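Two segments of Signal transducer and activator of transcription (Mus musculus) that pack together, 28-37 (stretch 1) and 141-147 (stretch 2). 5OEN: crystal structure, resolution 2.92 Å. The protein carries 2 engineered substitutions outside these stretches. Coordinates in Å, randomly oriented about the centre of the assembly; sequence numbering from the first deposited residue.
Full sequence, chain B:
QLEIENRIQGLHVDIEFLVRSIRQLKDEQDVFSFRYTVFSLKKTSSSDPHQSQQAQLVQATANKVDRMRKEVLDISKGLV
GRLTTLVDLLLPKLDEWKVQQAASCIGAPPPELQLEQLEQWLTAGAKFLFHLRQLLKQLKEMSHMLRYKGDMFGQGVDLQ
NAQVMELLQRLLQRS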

ATOM      1  N   GLU B  28       2.895   2.835   2.125  1.00 29.77           N
ATOM      2  CA  GLU B  28       3.139   4.137   2.736  1.00 26.62           C
ATOM      3  C   GLU B  28       3.399   5.224   1.702  1.00 24.26           C
ATOM      4  O   GLU B  28       3.030   6.382   1.927  1.00 28.11           O
ATOM      5  N   GLN B  29       4.030   4.888   0.575  1.00 21.47           N
ATOM      6  CA  GLN B  29       4.234   5.891  -0.465  1.00 26.99           C
ATOM      7  C   GLN B  29       2.906   6.396  -1.011  1.00 28.34           C
ATOM      8  O   GLN B  29       2.801   7.565  -1.402  1.00 28.10           O
ATOM      9  N   ASP B  30       1.881   5.538  -1.041  1.00 26.84           N
ATOM     10  CA  ASP B  30       0.540   6.000  -1.382  1.00 21.19           C
ATOM     11  C   ASP B  30       0.013   6.968  -0.329  1.00 23.36           C
ATOM     12  O   ASP B  30      -0.586   7.997  -0.665  1.00 24.58           O
ATOM     13  N   VAL B  31       0.225   6.650   0.952  1.00 22.74           N
ATOM     14  CA  VAL B  31      -0.211   7.528   2.038  1.00 23.12           C
ATOM     15  C   VAL B  31       0.351   8.931   1.840  1.00 18.05           C
ATOM     16  O   VAL B  31      -0.384   9.926   1.863  1.00 17.31           O
ATOM     17  N   PHE B  32       1.665   9.029   1.636  1.00 16.10           N
ATOM     18  CA  PHE B  32       2.304  10.336   1.522  1.00 20.60           C
ATOM     19  C   PHE B  32       1.687  11.152   0.395  1.00 21.97           C
ATOM     20  O   PHE B  32       1.255  12.291   0.602  1.00 27.68           O
ATOM     21  N   SER B  33       1.634  10.583  -0.811  1.00 25.69           N
ATOM     22  CA  SER B  33       1.124  11.331  -1.957  1.00 24.79           C
ATOM     23  C   SER B  33      -0.329  11.735  -1.749  1.00 24.82           C
ATOM     24  O   SER B  33      -0.751  12.812  -2.189  1.00 25.48           O
ATOM     25  N   PHE B  34      -1.114  10.884  -1.085  1.00 22.02           N
ATOM     26  CA  PHE B  34      -2.490  11.240  -0.756  1.00 17.05           C
ATOM     27  C   PHE B  34      -2.523  12.444   0.176  1.00 23.63           C
ATOM     28  O   PHE B  34      -3.151  13.466  -0.124  1.00 27.62           O
ATOM     29  N   ARG B  35      -1.843  12.340   1.320  1.00 23.28           N
ATOM     30  CA  ARG B  35      -1.759  13.471   2.237  1.00 18.24           C
ATOM     31  C   ARG B  35      -1.139  14.685   1.561  1.00 20.57           C
ATOM     32  O   ARG B  35      -1.618  15.812   1.732  1.00 23.88           O
ATOM     33  N   TYR B  36      -0.061  14.478   0.803  1.00 20.57           N
ATOM     34  CA  TYR B  36       0.572  15.585   0.094  1.00 22.23           C
ATOM     35  C   TYR B  36      -0.431  16.289  -0.812  1.00 22.40           C
ATOM     36  O   TYR B  36      -0.547  17.519  -0.795  1.00 25.33           O
ATOM     37  N   THR B  37      -1.175  15.515  -1.605  1.00 22.46           N
ATOM     38  CA  THR B  37      -2.173  16.100  -2.494  1.00 27.28           C
ATOM     39  C   THR B  37      -3.248  16.832  -1.699  1.00 25.52           C
ATOM     40  O   THR B  37      -3.607  17.972  -2.023  1.00 24.05           O
ATOM     41  N   GLU B 141      10.742   1.345  -9.648  1.00 38.87           N
ATOM     42  CA  GLU B 141       9.521   2.029 -10.058  1.00 38.40           C
ATOM     43  C   GLU B 141       9.003   2.933  -8.945  1.00 43.09           C
ATOM     44  O   GLU B 141       8.539   4.049  -9.207  1.00 44.38           O
ATOM     45  N   MET B 142       9.074   2.467  -7.695  1.00 40.79           N
ATOM     46  CA  MET B 142       8.719   3.318  -6.564  1.00 36.97           C
ATOM     47  C   MET B 142       9.646   4.519  -6.463  1.00 37.99           C
ATOM     48  O   MET B 142       9.225   5.593  -6.020  1.00 39.90           O
ATOM     49  N   SER B 143      10.910   4.359  -6.864  1.00 40.41           N
ATOM     50  CA  SER B 143      11.846   5.478  -6.832  1.00 42.95           C
ATOM     51  C   SER B 143      11.349   6.645  -7.675  1.00 56.45           C
ATOM     52  O   SER B 143      11.716   7.797  -7.417  1.00 58.14           O
ATOM     53  N   HIS B 144      10.517   6.371  -8.680  1.00 59.01           N
ATOM     54  CA  HIS B 144       9.955   7.401  -9.546  1.00 53.12           C
ATOM     55  C   HIS B 144       8.735   8.085  -8.933  1.00 53.11           C
ATOM     56  O   HIS B 144       7.996   8.769  -9.651  1.00 47.49           O
ATOM     57  N   MET B 145       8.514   7.911  -7.627  1.00 56.62           N
ATOM     58  CA  MET B 145       7.373   8.534  -6.965  1.00 55.16           C
ATOM     59  C   MET B 145       7.352  10.040  -7.206  1.00 69.80           C
ATOM     60  O   MET B 145       6.310  10.613  -7.545  1.00 63.67           O
ATOM     61  N   LEU B 146       8.497  10.695  -7.040  1.00 74.46           N
ATOM     62  CA  LEU B 146       8.608  12.141  -7.158  1.00 75.14           C
ATOM     63  C   LEU B 146       9.620  12.500  -8.242  1.00 76.06           C
ATOM     64  O   LEU B 146      10.298  11.638  -8.806  1.00 72.32           O
ATOM     65  N   ARG B 147       9.712  13.800  -8.528  1.00 81.26           N
ATOM     66  CA  ARG B 147      10.514  14.295  -9.642  1.00 84.75           C
ATOM     67  C   ARG B 147      11.987  13.938  -9.483  1.00 83.69           C
ATOM     68  O   ARG B 147      12.527  13.164 -10.279  1.00 89.14           O
TER

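Packing of the 28-37 helix against the 141-147 segment of the same chain, a small contact that buries 299 Å² in all, both sides summed. Stretch 1 is helical throughout, so residues spaced three or four apart share a face; Gln29, Phe32, Ser33 and Tyr36 all direct CA to CB toward stretch 2. Stretch 2 arrives as a helix and finishes as a loop, and it offers Met142, Met145 and Leu146. The backbones stay well apart: the closest pair of CA atoms, those of Gln29 and Met145, lie 7.7 Å from each other, and side chains fill the space between.

Gln29 loses the most surface to the partner, 80 Å². Its chi1 is m and its chi2 t, an extended course that carries the terminal amide across to Met142. There the amide lies beside Met142, whose carbonyl O accepts the backbone hydrogen bond from Met145 N at 2.9 Å. As modelled, Gln29 OE1 is 3.4 Å from Met142 O, but the amide is probably turned over, so its polar pairing remains open.

Met145, covered by 72 Å², is the main contributor from stretch 2. With chi1 t and chi2 p, its side chain runs toward the helix. Its base meets the other large contributor, Met145 CB lying 3.9 Å from Gln29 OE1 as modelled, and its end reaches Ser33, where Met145 CE comes within 3.7 Å of Ser33 CB. Met145 is poorly ordered, with high B factors, so the exact path of its side chain should be read with caution. Ser33 has a short side chain, chi1 p, and meets the methionine methyl through carbon. Its hydroxyl turns back to its own helix, with Ser33 OG 3.2 Å from Gln29 O and 3.0 Å from Asp30 O.

Leu146, covered by 44 Å², extends the contact along the helix to the two aromatic residues. Its chi1 is m, while chi2, at 144°, falls between wells. Leu146 CD1 approaches Phe32 CE2 at 4.0 Å, and Leu146 CD2 approaches Tyr36 CE1 at 4.5 Å, so the forked end of the leucine reaches both rings, each obliquely. Phe32 and Tyr36 both have chi1 t. The tyrosine contact is looser and more exposed, and Leu146, like Met145, is poorly ordered.

Met142 starts toward the helix from CB and then leads away, with chi1 m and chi2 t, so it meets stretch 1 chiefly near its base, Met142 CB lying 3.4 Å from Gln29 OE1 as modelled. The remaining side chains stand outside the contact. Ser143 and His144 point away, and Glu28, Val31, Phe34 and Arg35 are out of reach. Thr37 is also out of reach, and Thr37 OG1 donates a hydrogen bond to Ser33 O at 2.7 Å within the helix. No clear hydrogen bond joins the two stretches; apart from the Gln29 amide, the contact is chiefly one of carbon against carbon.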

ATOM      1  CB  GLU B  28       4.314   4.046   3.707  1.00 27.74           C
ATOM      2  CG  GLU B  28       3.894   3.777   5.143  1.00 37.73           C
ATOM      3  CD  GLU B  28       3.593   5.047   5.913  1.00 31.67           C
ATOM      4  OE1 GLU B  28       4.343   6.033   5.750  1.00 23.98           O
ATOM      5  OE2 GLU B  28       2.606   5.064   6.678  1.00 37.69           O
ATOM      6  CB  GLN B  29       5.102   5.323  -1.589  1.00 32.88           C
ATOM      7  CG  GLN B  29       6.545   5.063  -1.171  1.00 25.66           C
ATOM      8  CD  GLN B  29       7.472   4.841  -2.350  1.00 28.23           C
ATOM      9  OE1 GLN B  29       7.056   4.903  -3.507  1.00 26.77           O
ATOM     10  NE2 GLN B  29       8.742   4.586  -2.060  1.00 32.28           N
ATOM     11  CB  ASP B  30      -0.409   4.810  -1.526  1.00 21.74           C
ATOM     12  CG  ASP B  30      -0.019   3.876  -2.658  1.00 26.84           C
ATOM     13  OD1 ASP B  30       0.561   4.350  -3.658  1.00 26.61           O
ATOM     14  OD2 ASP B  30      -0.300   2.663  -2.548  1.00 29.86           O
ATOM     15  CB  VAL B  31       0.207   6.938   3.398  1.00 22.50           C
ATOM     16  CG1 VAL B  31      -0.071   7.916   4.534  1.00 23.91           C
ATOM     17  CG2 VAL B  31      -0.513   5.616   3.643  1.00 22.69           C
ATOM     18  CB  PHE B  32       3.808  10.169   1.306  1.00 26.63           C
ATOM     19  CG  PHE B  32       4.501  11.432   0.879  1.00 22.97           C
ATOM     20  CD1 PHE B  32       4.896  12.372   1.813  1.00 30.21           C
ATOM     21  CD2 PHE B  32       4.748  11.681  -0.460  1.00 25.45           C
ATOM     22  CE1 PHE B  32       5.529  13.538   1.421  1.00 27.32           C
ATOM     23  CE2 PHE B  32       5.380  12.843  -0.858  1.00 25.09           C
ATOM     24  CZ  PHE B  32       5.769  13.773   0.084  1.00 22.13           C
ATOM     25  CB  SER B  33       1.275  10.501  -3.231  1.00 21.70           C
ATOM     26  OG  SER B  33       0.625   9.249  -3.101  1.00 28.04           O
ATOM     27  CB  PHE B  34      -3.203  10.042  -0.124  1.00 17.13           C
ATOM     28  CG  PHE B  34      -4.570  10.364   0.415  1.00 18.95           C
ATOM     29  CD1 PHE B  34      -5.632  10.595  -0.445  1.00 25.60           C
ATOM     30  CD2 PHE B  34      -4.798  10.428   1.781  1.00 18.37           C
ATOM     31  CE1 PHE B  34      -6.891  10.890   0.047  1.00 20.39           C
ATOM     32  CE2 PHE B  34      -6.054  10.721   2.277  1.00 19.46           C
ATOM     33  CZ  PHE B  34      -7.102  10.952   1.409  1.00 19.56           C
ATOM     34  CB  ARG B  35      -0.946  13.082   3.469  1.00 17.03           C
ATOM     35  CG  ARG B  35      -1.562  11.968   4.281  1.00 22.32           C
ATOM     36  CD  ARG B  35      -0.720  11.662   5.505  1.00 27.04           C
ATOM     37  NE  ARG B  35      -1.314  10.629   6.346  1.00 22.93           N
ATOM     38  CZ  ARG B  35      -0.734  10.131   7.434  1.00 30.91           C
ATOM     39  NH1 ARG B  35       0.459  10.569   7.815  1.00 35.81           N
ATOM     40  NH2 ARG B  35      -1.345   9.191   8.140  1.00 40.36           N
ATOM     41  CB  TYR B  36       1.765  15.066  -0.715  1.00 25.52           C
ATOM     42  CG  TYR B  36       2.740  16.129  -1.179  1.00 23.33           C
ATOM     43  CD1 TYR B  36       3.431  15.989  -2.379  1.00 26.50           C
ATOM     44  CD2 TYR B  36       2.993  17.257  -0.412  1.00 21.86           C
ATOM     45  CE1 TYR B  36       4.330  16.952  -2.805  1.00 25.00           C
ATOM     46  CE2 TYR B  36       3.889  18.222  -0.829  1.00 31.99           C
ATOM     47  CZ  TYR B  36       4.556  18.066  -2.023  1.00 28.81           C
ATOM     48  OH  TYR B  36       5.450  19.031  -2.430  1.00 31.91           O
ATOM     49  CB  THR B  37      -2.796  15.010  -3.370  1.00 27.54           C
ATOM     50  OG1 THR B  37      -1.769  14.350  -4.122  1.00 26.78           O
ATOM     51  CG2 THR B  37      -3.821  15.606  -4.334  1.00 26.40           C
ATOM     52  CB  GLU B 141       8.461   1.005 -10.463  1.00 36.15           C
ATOM     53  CG  GLU B 141       8.841   0.188 -11.690  1.00 52.66           C
ATOM     54  CD  GLU B 141       7.935  -1.011 -11.909  1.00 52.07           C
ATOM     55  OE1 GLU B 141       6.867  -1.078 -11.265  1.00 57.67           O
ATOM     56  OE2 GLU B 141       8.293  -1.889 -12.724  1.00 51.49           O
ATOM     57  CB  MET B 142       8.761   2.508  -5.268  1.00 34.61           C
ATOM     58  CG  MET B 142       7.517   1.674  -5.019  1.00 29.87           C
ATOM     59  SD  MET B 142       7.736   0.452  -3.713  1.00 34.28           S
ATOM     60  CE  MET B 142       8.145  -0.990  -4.687  1.00 29.54           C
ATOM     61  CB  SER B 143      13.222   5.020  -7.320  1.00 49.95           C
ATOM     62  OG  SER B 143      14.146   6.094  -7.322  1.00 60.08           O
ATOM     63  CB  HIS B 144       9.588   6.796 -10.905  1.00 52.58           C
ATOM     64  CG  HIS B 144      10.694   6.004 -11.533  1.00 69.17           C
ATOM     65  ND1 HIS B 144      10.462   4.963 -12.408  1.00 70.63           N
ATOM     66  CD2 HIS B 144      12.040   6.103 -11.415  1.00 62.98           C
ATOM     67  CE1 HIS B 144      11.616   4.454 -12.799  1.00 62.58           C
ATOM     68  NE2 HIS B 144      12.589   5.127 -12.212  1.00 54.82           N
ATOM     69  CB  MET B 145       7.424   8.230  -5.465  1.00 52.10           C
ATOM     70  CG  MET B 145       6.255   8.785  -4.658  1.00 56.70           C
ATOM     71  SD  MET B 145       4.711   7.901  -4.951  1.00 96.52           S
ATOM     72  CE  MET B 145       3.712   9.190  -5.691  1.00 60.79           C
ATOM     73  CB  LEU B 146       9.002  12.764  -5.811  1.00 64.60           C
ATOM     74  CG  LEU B 146       7.883  12.749  -4.767  1.00 64.79           C
ATOM     75  CD1 LEU B 146       8.435  12.515  -3.372  1.00 52.33           C
ATOM     76  CD2 LEU B 146       7.092  14.049  -4.815  1.00 64.41           C
ATOM     77  CB  ARG B 147      10.343  15.809  -9.782  1.00 84.23           C
ATOM     78  CG  ARG B 147       8.963  16.222 -10.274  1.00 79.28           C
ATOM     79  CD  ARG B 147       8.796  17.733 -10.317  1.00 70.41           C
ATOM     80  NE  ARG B 147       7.400  18.112 -10.529  1.00 78.65           N
ATOM     81  CZ  ARG B 147       6.955  19.365 -10.562  1.00 74.37           C
ATOM     82  NH1 ARG B 147       7.793  20.381 -10.399  1.00 68.58           N
ATOM     83  NH2 ARG B 147       5.665  19.604 -10.760  1.00 60.15           N
TER